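Local coordinates for protein toll-receptor-related 2 (Hydra vulgaris, PDB 4W8H) that probably relays Toll-type signals inside the cell through its TIR domain, the part held in this chain, by associating with other TIR domains, at residues 9-14 and 18-23; 68-73 and 77-82; 85-90 and 99-104. One frame throughout, in Å; residues are numbered along the deposited sequence.

Interaction 1 of 3, residues 9-14 and 18-23; sequences ICYAPE and WVINTL
Val19 lays its CG1 methyl over one face of the Tyr11 ring, 3.8 Å from CG1 to the ring centroid and 13° off the ring normal, a clear CH-pi contact. The same valine spreads its second branch along the root of the tyrosine, with CG2 of Val19 3.8 Å from CB of Tyr11, so both methyls follow the flat side of the residue. The ring lies across Val19 because its CG sits between the backbone N and the carbonyl carbon (chi1 71°), which swings it in front of the helix. Farther out, CD1 of Ile20 comes 4.1 Å from OH of Tyr11; that hydroxyl also forms a hydrogen bond with OD1 of Asn37, fixing the outer end of the ring.

Ile9 works from the other end of the contact. Its CG2 is the branch that does the touching, 3.7 Å from CG1 of Val19, the two side chains running alongside each other in opposite senses. CG2 of Ile9 also meets Leu23 tip to tip, 4.0 Å from CD2 of Leu23. One methyl of Val19 is therefore shared between an aliphatic neighbour and an aromatic face. Shortened to an alanine, the Tyr11 position would probably leave a gap under the Val19 methyls and Asn37 without its hydroxyl mate.

The segments join strand 5-10 to helix 16-29, the first two elements of a beta-alpha-beta unit completed by strand 34-35. The sequence here resembles the box 1 motif of TIR domains, which includes the first strand and an aromatic residue near its end. Between the segments everything rests on close-fitting hydrocarbon and a ring face; the cohesion thus comes from burial and shape, while the one polar group of the cluster is satisfied at its margin.

Interaction 2 of 3, residues 68-73 and 77-82; sequences DFFKNN and KTLQIG
Leu79 sets its CD2 methyl against the edges of two phenylalanines, 4.0 Å from CE1 of Phe69 and 4.2 Å from CE1 of Phe70. Both rings meet it near their planes. This is the packed part of the contact: with CG of Leu79 turned anti to its N (chi1 177°), the leucine points off the helix at the short 3-10 segment 69-71. Phe69, whose side chain lies roughly perpendicular to Leu79, also sets its CD1 3.5 Å above the Phe70 ring plane, offset toward the rim, so the two rings also pack against each other, and the leucine meets them as a pair. Val63 of the central sheet lies against both Phe69 and Leu79, and Pro98 lies against Phe70.

The other end is different in kind. Asn73 and Lys77 are both exposed, and what joins them is the first-turn backbone bond of helix 73-82, from N of Lys77 to O of Asn73, 3.0 Å long and nearly straight at 166°. The aliphatic part of the lysine runs past the same carbonyl, with CG of Lys77 3.5 Å from O of Asn73, before the chain bends near its end. One residue earlier, Asn72 is the N-cap: its OD1 accepts a hydrogen bond from Cys75 N and so meets a helix-start N-H that lacks a backbone partner.

The contact is thus split by chemistry. Methyl-to-ring packing, with little directionality, ties the helix to the loop on the buried side, whereas on the solvent side directional backbone and capping bonds define where the helix begins.

Interaction 3 of 3, residues 85-90 and 99-104; sequences HQIIPI and YFLNHM
Met104 gives up more surface here than any other residue, and its sulfur does most of the touching. SD of Met104 rests 3.6 Å from CD1 of Ile87, and the same sulfur lies 3.6 Å from CG of Pro89; it sits astride two alternate residues of strand 87-91 whose side chains face the loop, while Ile88 between them points away. The methionine is extended through its first two torsions and bends only at the last (chi3 -64°), which turns its CE toward Ile87, 4.2 Å from CD1 of Ile87. Its side chain runs crosswise to both Ile87 and Pro89.

Ile87 reaches out to meet it because CG1 takes the crowded position between N and the carbonyl carbon, chi1 64°. A second, looser touch comes from CD2 of Leu101, 4.3 Å from CD1 of Ile87. Leu101 and Met104 are the two ends of a type I beta turn, so one turn delivers both side chains to the strand.

Val63 and Leu79 back Ile87 from the sheet and helix 73-82. The arrangement belongs to the flavodoxin-like TIR fold, where the long connection between parallel strands 87-91 and 107-108 folds back over the sheet.

All three contacts pack against the same parallel sheet, but from different sides and depths. Interaction 1 is the most completely buried, between strand 5-10 and helix 16-29. Interaction 2 belongs to the other face, to which Cys10 points, and Cys10 meets both Phe69 and Thr78; the packing of interaction 2 gives way to solvent at the helix start. Interaction 3, on the same face as interaction 2, is buried but has a partly exposed methionine. Leu79 is the joint between these two, touching both Ile87 and Phe100. Interactions 1 and 3 do not touch. The chemistry changes accordingly: a methyl over an aromatic face, methyl at ring edges plus backbone bonding, then sulfur on aliphatic carbon.

Interaction 1 of 3, residues 9-14 and 18-23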
loop_
_atom_site.group_PDB
_atom_site.type_symbol
_atom_site.label_atom_id
_atom_site.label_comp_id
_atom_site.label_asym_id
_atom_site.label_seq_id
_atom_site.Cartn_x
_atom_site.Cartn_y
_atom_site.Cartn_z
ATOM N N ILE A 9 1.256 4.300 1.263
ATOM C CA ILE A 9 0.016 3.513 1.233
ATOM C C ILE A 9 -0.812 3.985 0.087
ATOM O O ILE A 9 -1.236 5.132 0.043
ATOM C CB ILE A 9 -0.811 3.700 2.504
ATOM C CG1 ILE A 9 0.070 3.660 3.760
ATOM C CG2 ILE A 9 -1.974 2.654 2.543
ATOM C CD1 ILE A 9 0.671 2.358 4.052
ATOM N N CYS A 10 -1.065 3.081 -0.821
ATOM C CA CYS A 10 -1.901 3.364 -1.978
ATOM C C CYS A 10 -3.263 2.652 -1.818
ATOM O O CYS A 10 -3.301 1.423 -1.675
ATOM C CB CYS A 10 -1.210 2.861 -3.244
ATOM S SG CYS A 10 -2.157 3.172 -4.715
ATOM N N TYR A 11 -4.355 3.411 -1.793
ATOM C CA TYR A 11 -5.675 2.879 -1.411
ATOM C C TYR A 11 -6.761 3.777 -1.973
ATOM O O TYR A 11 -6.535 4.959 -2.228
ATOM C CB TYR A 11 -5.800 2.791 0.122
ATOM C CG TYR A 11 -5.924 4.135 0.801
ATOM C CD1 TYR A 11 -4.804 4.966 0.961
ATOM C CD2 TYR A 11 -7.146 4.627 1.210
ATOM C CE1 TYR A 11 -4.921 6.204 1.508
ATOM C CE2 TYR A 11 -7.275 5.851 1.797
ATOM C CZ TYR A 11 -6.146 6.672 1.920
ATOM O OH TYR A 11 -6.276 7.936 2.472
ATOM N N ALA A 12 -7.932 3.207 -2.155
ATOM C CA ALA A 12 -9.109 3.947 -2.587
ATOM C C ALA A 12 -9.788 4.636 -1.407
ATOM O O ALA A 12 -9.859 4.088 -0.309
ATOM C CB ALA A 12 -10.095 3.013 -3.261
ATOM N N PRO A 13 -10.378 5.815 -1.639
ATOM C CA PRO A 13 -11.037 6.531 -0.546
ATOM C C PRO A 13 -12.133 5.712 0.123
ATOM O O PRO A 13 -12.362 5.854 1.332
ATOM C CB PRO A 13 -11.641 7.743 -1.243
ATOM C CG PRO A 13 -10.773 7.984 -2.409
ATOM C CD PRO A 13 -10.275 6.640 -2.856
ATOM N N GLU A 14 -12.770 4.818 -0.613
ATOM C CA GLU A 14 -13.856 4.021 -0.034
ATOM C C GLU A 14 -13.363 3.111 1.101
ATOM O O GLU A 14 -14.132 2.694 1.947
ATOM C CB GLU A 14 -14.494 3.177 -1.134
ATOM C CG GLU A 14 -15.345 3.929 -2.143
ATOM C CD GLU A 14 -14.568 4.546 -3.284
ATOM O OE1 GLU A 14 -13.337 4.443 -3.350
ATOM O OE2 GLU A 14 -15.235 5.152 -4.145
ATOM N N TRP A 18 -10.616 1.572 7.294
ATOM C CA TRP A 18 -9.670 0.523 7.705
ATOM C C TRP A 18 -8.252 0.995 7.445
ATOM O O TRP A 18 -7.357 0.813 8.262
ATOM C CB TRP A 18 -9.944 -0.773 6.946
ATOM C CG TRP A 18 -9.093 -1.921 7.358
ATOM C CD1 TRP A 18 -9.349 -2.818 8.364
ATOM C CD2 TRP A 18 -7.890 -2.339 6.743
ATOM N NE1 TRP A 18 -8.359 -3.753 8.421
ATOM C CE2 TRP A 18 -7.459 -3.506 7.421
ATOM C CE3 TRP A 18 -7.139 -1.873 5.657
ATOM C CZ2 TRP A 18 -6.284 -4.195 7.063
ATOM C CZ3 TRP A 18 -5.979 -2.579 5.278
ATOM C CH2 TRP A 18 -5.552 -3.714 6.005
ATOM N N VAL A 19 -8.019 1.658 6.322
ATOM C CA VAL A 19 -6.654 2.066 6.003
ATOM C C VAL A 19 -6.098 3.025 7.024
ATOM O O VAL A 19 -4.968 2.840 7.486
ATOM C CB VAL A 19 -6.549 2.607 4.561
ATOM C CG1 VAL A 19 -5.147 3.272 4.372
ATOM C CG2 VAL A 19 -6.774 1.477 3.574
ATOM N N ILE A 20 -6.857 4.050 7.399
ATOM C CA ILE A 20 -6.314 5.037 8.303
ATOM C C ILE A 20 -6.368 4.538 9.748
ATOM O O ILE A 20 -5.373 4.632 10.494
ATOM C CB ILE A 20 -7.049 6.358 8.170
ATOM C CG1 ILE A 20 -6.871 6.918 6.754
ATOM C CG2 ILE A 20 -6.551 7.350 9.226
ATOM C CD1 ILE A 20 -5.465 7.316 6.423
ATOM N N ASN A 21 -7.518 4.004 10.164
ATOM C CA ASN A 21 -7.686 3.679 11.571
ATOM C C ASN A 21 -7.081 2.381 11.991
ATOM O O ASN A 21 -6.825 2.204 13.196
ATOM C CB ASN A 21 -9.179 3.701 11.939
ATOM C CG ASN A 21 -9.803 5.037 11.696
ATOM O OD1 ASN A 21 -10.767 5.157 10.948
ATOM N ND2 ASN A 21 -9.225 6.065 12.284
ATOM N N THR A 22 -6.881 1.455 11.051
ATOM C CA THR A 22 -6.271 0.163 11.375
ATOM C C THR A 22 -4.866 0.052 10.817
ATOM O O THR A 22 -3.912 -0.090 11.578
ATOM C CB THR A 22 -7.180 -1.006 10.942
ATOM O OG1 THR A 22 -8.432 -0.920 11.630
ATOM C CG2 THR A 22 -6.518 -2.362 11.248
ATOM N N LEU A 23 -4.716 0.131 9.497
ATOM C CA LEU A 23 -3.402 -0.104 8.907
ATOM C C LEU A 23 -2.384 0.965 9.268
ATOM O O LEU A 23 -1.294 0.659 9.790
ATOM C CB LEU A 23 -3.586 -0.234 7.387
ATOM C CG LEU A 23 -2.313 -0.395 6.554
ATOM C CD1 LEU A 23 -1.553 -1.623 6.897
ATOM C CD2 LEU A 23 -2.636 -0.333 5.080
#

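Interaction 2 of 3, residues 68-73 and 77-82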
loop_
_atom_site.group_PDB
_atom_site.type_symbol
_atom_site.label_atom_id
_atom_site.label_comp_id
_atom_site.label_asym_id
_atom_site.label_seq_id
_atom_site.Cartn_x
_atom_site.Cartn_y
_atom_site.Cartn_z
ATOM N N ASP A 68 -12.900 -1.305 -5.080
ATOM C CA ASP A 68 -12.802 0.139 -5.307
ATOM C C ASP A 68 -11.396 0.592 -5.701
ATOM O O ASP A 68 -11.224 1.543 -6.470
ATOM C CB ASP A 68 -13.296 0.884 -4.091
ATOM C CG ASP A 68 -14.784 0.668 -3.882
ATOM O OD1 ASP A 68 -15.563 0.998 -4.813
ATOM O OD2 ASP A 68 -15.174 0.155 -2.808
ATOM N N PHE A 69 -10.374 -0.113 -5.221
ATOM C CA PHE A 69 -8.999 0.169 -5.650
ATOM C C PHE A 69 -8.889 0.114 -7.174
ATOM O O PHE A 69 -8.280 0.977 -7.787
ATOM C CB PHE A 69 -8.044 -0.853 -5.061
ATOM C CG PHE A 69 -6.622 -0.584 -5.395
ATOM C CD1 PHE A 69 -6.060 -1.096 -6.549
ATOM C CD2 PHE A 69 -5.841 0.169 -4.561
ATOM C CE1 PHE A 69 -4.751 -0.818 -6.883
ATOM C CE2 PHE A 69 -4.509 0.458 -4.903
ATOM C CZ PHE A 69 -3.985 -0.025 -6.071
ATOM N N PHE A 70 -9.456 -0.937 -7.767
ATOM C CA PHE A 70 -9.301 -1.211 -9.203
ATOM C C PHE A 70 -10.241 -0.409 -10.080
ATOM O O PHE A 70 -10.233 -0.571 -11.312
ATOM C CB PHE A 70 -9.383 -2.725 -9.458
ATOM C CG PHE A 70 -8.209 -3.465 -8.891
ATOM C CD1 PHE A 70 -6.916 -3.221 -9.364
ATOM C CD2 PHE A 70 -8.380 -4.373 -7.871
ATOM C CE1 PHE A 70 -5.806 -3.858 -8.799
ATOM C CE2 PHE A 70 -7.306 -5.019 -7.333
ATOM C CZ PHE A 70 -5.996 -4.757 -7.794
ATOM N N LYS A 71 -11.027 0.472 -9.475
ATOM C CA LYS A 71 -11.834 1.447 -10.216
ATOM C C LYS A 71 -11.303 2.873 -10.019
ATOM O O LYS A 71 -11.888 3.832 -10.519
ATOM C CB LYS A 71 -13.281 1.401 -9.728
ATOM C CG LYS A 71 -14.011 0.117 -10.022
ATOM C CD LYS A 71 -15.365 0.115 -9.333
ATOM C CE LYS A 71 -16.055 -1.198 -9.493
ATOM N NZ LYS A 71 -17.359 -1.158 -8.794
ATOM N N ASN A 72 -10.217 3.049 -9.298
ATOM C CA ASN A 72 -9.736 4.363 -8.920
ATOM C C ASN A 72 -8.536 4.788 -9.781
ATOM O O ASN A 72 -7.533 4.085 -9.867
ATOM C CB ASN A 72 -9.371 4.349 -7.427
ATOM C CG ASN A 72 -8.914 5.693 -6.925
ATOM O OD1 ASN A 72 -7.802 6.128 -7.223
ATOM N ND2 ASN A 72 -9.790 6.401 -6.218
ATOM N N ASN A 73 -8.641 5.945 -10.424
ATOM C CA ASN A 73 -7.611 6.408 -11.377
ATOM C C ASN A 73 -6.261 6.663 -10.721
ATOM O O ASN A 73 -5.211 6.241 -11.254
ATOM C CB ASN A 73 -8.098 7.660 -12.109
ATOM C CG ASN A 73 -9.146 7.358 -13.178
ATOM O OD1 ASN A 73 -9.270 6.220 -13.652
ATOM N ND2 ASN A 73 -9.901 8.390 -13.571
ATOM N N LYS A 77 -2.679 4.616 -11.529
ATOM C CA LYS A 77 -1.455 5.295 -11.954
ATOM C C LYS A 77 -0.337 5.002 -10.967
ATOM O O LYS A 77 0.806 4.766 -11.346
ATOM C CB LYS A 77 -1.722 6.793 -12.028
ATOM C CG LYS A 77 -2.536 7.268 -13.243
ATOM C CD LYS A 77 -3.002 8.715 -13.050
ATOM C CE LYS A 77 -3.627 9.296 -14.301
ATOM N NZ LYS A 77 -2.693 10.230 -14.974
ATOM N N THR A 78 -0.681 4.999 -9.684
ATOM C CA THR A 78 0.303 4.713 -8.666
ATOM C C THR A 78 0.818 3.296 -8.787
ATOM O O THR A 78 2.019 3.047 -8.696
ATOM C CB THR A 78 -0.289 4.902 -7.263
ATOM O OG1 THR A 78 -0.806 6.237 -7.142
ATOM C CG2 THR A 78 0.722 4.629 -6.211
ATOM N N LEU A 79 -0.100 2.359 -9.012
ATOM C CA LEU A 79 0.288 0.976 -9.153
ATOM C C LEU A 79 1.227 0.772 -10.333
ATOM O O LEU A 79 2.205 0.029 -10.240
ATOM C CB LEU A 79 -0.952 0.071 -9.282
ATOM C CG LEU A 79 -0.753 -1.435 -9.523
ATOM C CD1 LEU A 79 0.082 -2.100 -8.470
ATOM C CD2 LEU A 79 -2.109 -2.095 -9.536
ATOM N N GLN A 80 0.892 1.380 -11.467
ATOM C CA GLN A 80 1.743 1.211 -12.647
ATOM C C GLN A 80 3.188 1.650 -12.371
ATOM O O GLN A 80 4.139 0.942 -12.737
ATOM C CB GLN A 80 1.177 1.988 -13.851
ATOM C CG GLN A 80 -0.176 1.521 -14.370
ATOM C CD GLN A 80 -0.216 0.066 -14.744
ATOM O OE1 GLN A 80 0.743 -0.479 -15.303
ATOM N NE2 GLN A 80 -1.345 -0.583 -14.444
ATOM N N ILE A 81 3.374 2.778 -11.713
ATOM C CA ILE A 81 4.726 3.208 -11.371
ATOM C C ILE A 81 5.300 2.307 -10.261
ATOM O O ILE A 81 6.481 1.937 -10.285
ATOM C CB ILE A 81 4.755 4.696 -11.015
ATOM C CG1 ILE A 81 4.204 5.491 -12.223
ATOM C CG2 ILE A 81 6.175 5.120 -10.675
ATOM C CD1 ILE A 81 3.629 6.830 -11.880
ATOM N N GLY A 82 4.453 1.893 -9.321
ATOM C CA GLY A 82 4.892 1.016 -8.239
ATOM C C GLY A 82 5.472 -0.312 -8.704
ATOM O O GLY A 82 6.383 -0.833 -8.064
#

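Interaction 3 of 3, residues 85-90 and 99-104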
loop_
_atom_site.group_PDB
_atom_site.type_symbol
_atom_site.label_atom_id
_atom_site.label_comp_id
_atom_site.label_asym_id
_atom_site.label_seq_id
_atom_site.Cartn_x
_atom_site.Cartn_y
_atom_site.Cartn_z
ATOM N N HIS A 85 9.094 -0.512 -8.911
ATOM C CA HIS A 85 9.784 -0.489 -7.660
ATOM C C HIS A 85 9.345 -1.707 -6.878
ATOM O O HIS A 85 9.186 -2.789 -7.434
ATOM C CB HIS A 85 9.446 0.807 -6.942
ATOM C CG HIS A 85 10.046 2.007 -7.579
ATOM N ND1 HIS A 85 11.405 2.161 -7.722
ATOM C CD2 HIS A 85 9.479 3.120 -8.087
ATOM C CE1 HIS A 85 11.653 3.313 -8.315
ATOM N NE2 HIS A 85 10.502 3.922 -8.536
ATOM N N GLN A 86 9.074 -1.542 -5.605
ATOM C CA GLN A 86 8.660 -2.673 -4.790
ATOM C C GLN A 86 7.309 -2.379 -4.213
ATOM O O GLN A 86 7.071 -1.260 -3.727
ATOM C CB GLN A 86 9.644 -2.870 -3.666
ATOM C CG GLN A 86 11.082 -3.065 -4.085
ATOM C CD GLN A 86 11.918 -3.293 -2.879
ATOM O OE1 GLN A 86 11.853 -4.358 -2.257
ATOM N NE2 GLN A 86 12.736 -2.287 -2.523
ATOM N N ILE A 87 6.428 -3.376 -4.299
ATOM C CA ILE A 87 5.105 -3.236 -3.705
ATOM C C ILE A 87 4.831 -4.380 -2.734
ATOM O O ILE A 87 5.436 -5.459 -2.845
ATOM C CB ILE A 87 3.986 -3.133 -4.747
ATOM C CG1 ILE A 87 3.861 -4.396 -5.585
ATOM C CG2 ILE A 87 4.165 -1.920 -5.676
ATOM C CD1 ILE A 87 2.560 -4.426 -6.429
ATOM N N ILE A 88 3.928 -4.101 -1.800
ATOM C CA ILE A 88 3.384 -5.101 -0.882
ATOM C C ILE A 88 1.890 -5.133 -1.093
ATOM O O ILE A 88 1.187 -4.239 -0.617
ATOM C CB ILE A 88 3.691 -4.750 0.587
ATOM C CG1 ILE A 88 5.188 -4.649 0.828
ATOM C CG2 ILE A 88 3.061 -5.807 1.488
ATOM C CD1 ILE A 88 5.526 -4.105 2.175
ATOM N N PRO A 89 1.379 -6.095 -1.869
ATOM C CA PRO A 89 -0.067 -6.144 -2.093
ATOM C C PRO A 89 -0.768 -6.799 -0.897
ATOM O O PRO A 89 -0.326 -7.846 -0.385
ATOM C CB PRO A 89 -0.209 -7.053 -3.304
ATOM C CG PRO A 89 1.198 -7.434 -3.775
ATOM C CD PRO A 89 2.102 -7.114 -2.651
ATOM N N ILE A 90 -1.835 -6.120 -0.470
ATOM C CA ILE A 90 -2.747 -6.618 0.543
ATOM C C ILE A 90 -4.091 -6.868 -0.107
ATOM O O ILE A 90 -4.662 -5.959 -0.735
ATOM C CB ILE A 90 -2.947 -5.610 1.677
ATOM C CG1 ILE A 90 -1.634 -5.436 2.454
ATOM C CG2 ILE A 90 -4.078 -6.104 2.628
ATOM C CD1 ILE A 90 -1.677 -4.312 3.461
ATOM N N TYR A 99 -4.755 -9.198 -14.395
ATOM C CA TYR A 99 -3.889 -10.238 -14.893
ATOM C C TYR A 99 -2.438 -10.020 -14.466
ATOM O O TYR A 99 -1.734 -10.984 -14.195
ATOM C CB TYR A 99 -4.015 -10.346 -16.418
ATOM C CG TYR A 99 -3.356 -9.226 -17.156
ATOM C CD1 TYR A 99 -4.005 -8.017 -17.335
ATOM C CD2 TYR A 99 -2.068 -9.373 -17.669
ATOM C CE1 TYR A 99 -3.392 -6.980 -18.003
ATOM C CE2 TYR A 99 -1.447 -8.346 -18.324
ATOM C CZ TYR A 99 -2.111 -7.147 -18.489
ATOM O OH TYR A 99 -1.491 -6.130 -19.162
ATOM N N PHE A 100 -1.963 -8.773 -14.445
ATOM C CA PHE A 100 -0.547 -8.515 -14.173
ATOM C C PHE A 100 -0.200 -8.661 -12.699
ATOM O O PHE A 100 0.971 -8.704 -12.336
ATOM C CB PHE A 100 -0.101 -7.145 -14.731
ATOM C CG PHE A 100 -0.856 -5.983 -14.161
ATOM C CD1 PHE A 100 -0.455 -5.395 -12.985
ATOM C CD2 PHE A 100 -1.998 -5.501 -14.792
ATOM C CE1 PHE A 100 -1.153 -4.325 -12.454
ATOM C CE2 PHE A 100 -2.710 -4.427 -14.256
ATOM C CZ PHE A 100 -2.277 -3.840 -13.085
ATOM N N LEU A 101 -1.218 -8.846 -11.854
ATOM C CA LEU A 101 -1.026 -9.167 -10.444
ATOM C C LEU A 101 -1.426 -10.588 -10.088
ATOM O O LEU A 101 -1.290 -10.967 -8.918
ATOM C CB LEU A 101 -1.810 -8.209 -9.563
ATOM C CG LEU A 101 -1.358 -6.773 -9.537
ATOM C CD1 LEU A 101 -2.224 -6.012 -8.533
ATOM C CD2 LEU A 101 0.127 -6.653 -9.193
ATOM N N ASN A 102 -1.832 -11.382 -11.084
ATOM C CA ASN A 102 -2.410 -12.711 -10.809
ATOM C C ASN A 102 -1.367 -13.784 -10.523
ATOM O O ASN A 102 -1.709 -14.949 -10.281
ATOM C CB ASN A 102 -3.387 -13.163 -11.921
ATOM C CG ASN A 102 -2.688 -13.635 -13.226
ATOM O OD1 ASN A 102 -1.451 -13.664 -13.341
ATOM N ND2 ASN A 102 -3.509 -14.039 -14.210
ATOM N N HIS A 103 -0.106 -13.392 -10.565
ATOM C CA HIS A 103 0.988 -14.280 -10.221
ATOM C C HIS A 103 1.947 -13.618 -9.242
ATOM O O HIS A 103 3.124 -13.919 -9.221
ATOM C CB HIS A 103 1.707 -14.815 -11.477
ATOM C CG HIS A 103 2.128 -13.760 -12.458
ATOM N ND1 HIS A 103 1.254 -13.175 -13.351
ATOM C CD2 HIS A 103 3.345 -13.231 -12.730
ATOM C CE1 HIS A 103 1.907 -12.307 -14.107
ATOM N NE2 HIS A 103 3.177 -12.323 -13.753
ATOM N N MET A 104 1.417 -12.695 -8.441
ATOM C CA MET A 104 2.182 -12.034 -7.398
ATOM C C MET A 104 1.624 -12.394 -6.020
ATOM O O MET A 104 0.412 -12.330 -5.778
ATOM C CB MET A 104 2.095 -10.530 -7.595
ATOM C CG MET A 104 2.933 -9.774 -6.611
ATOM S SD MET A 104 2.973 -8.017 -6.867
ATOM C CE MET A 104 3.772 -7.904 -8.439
#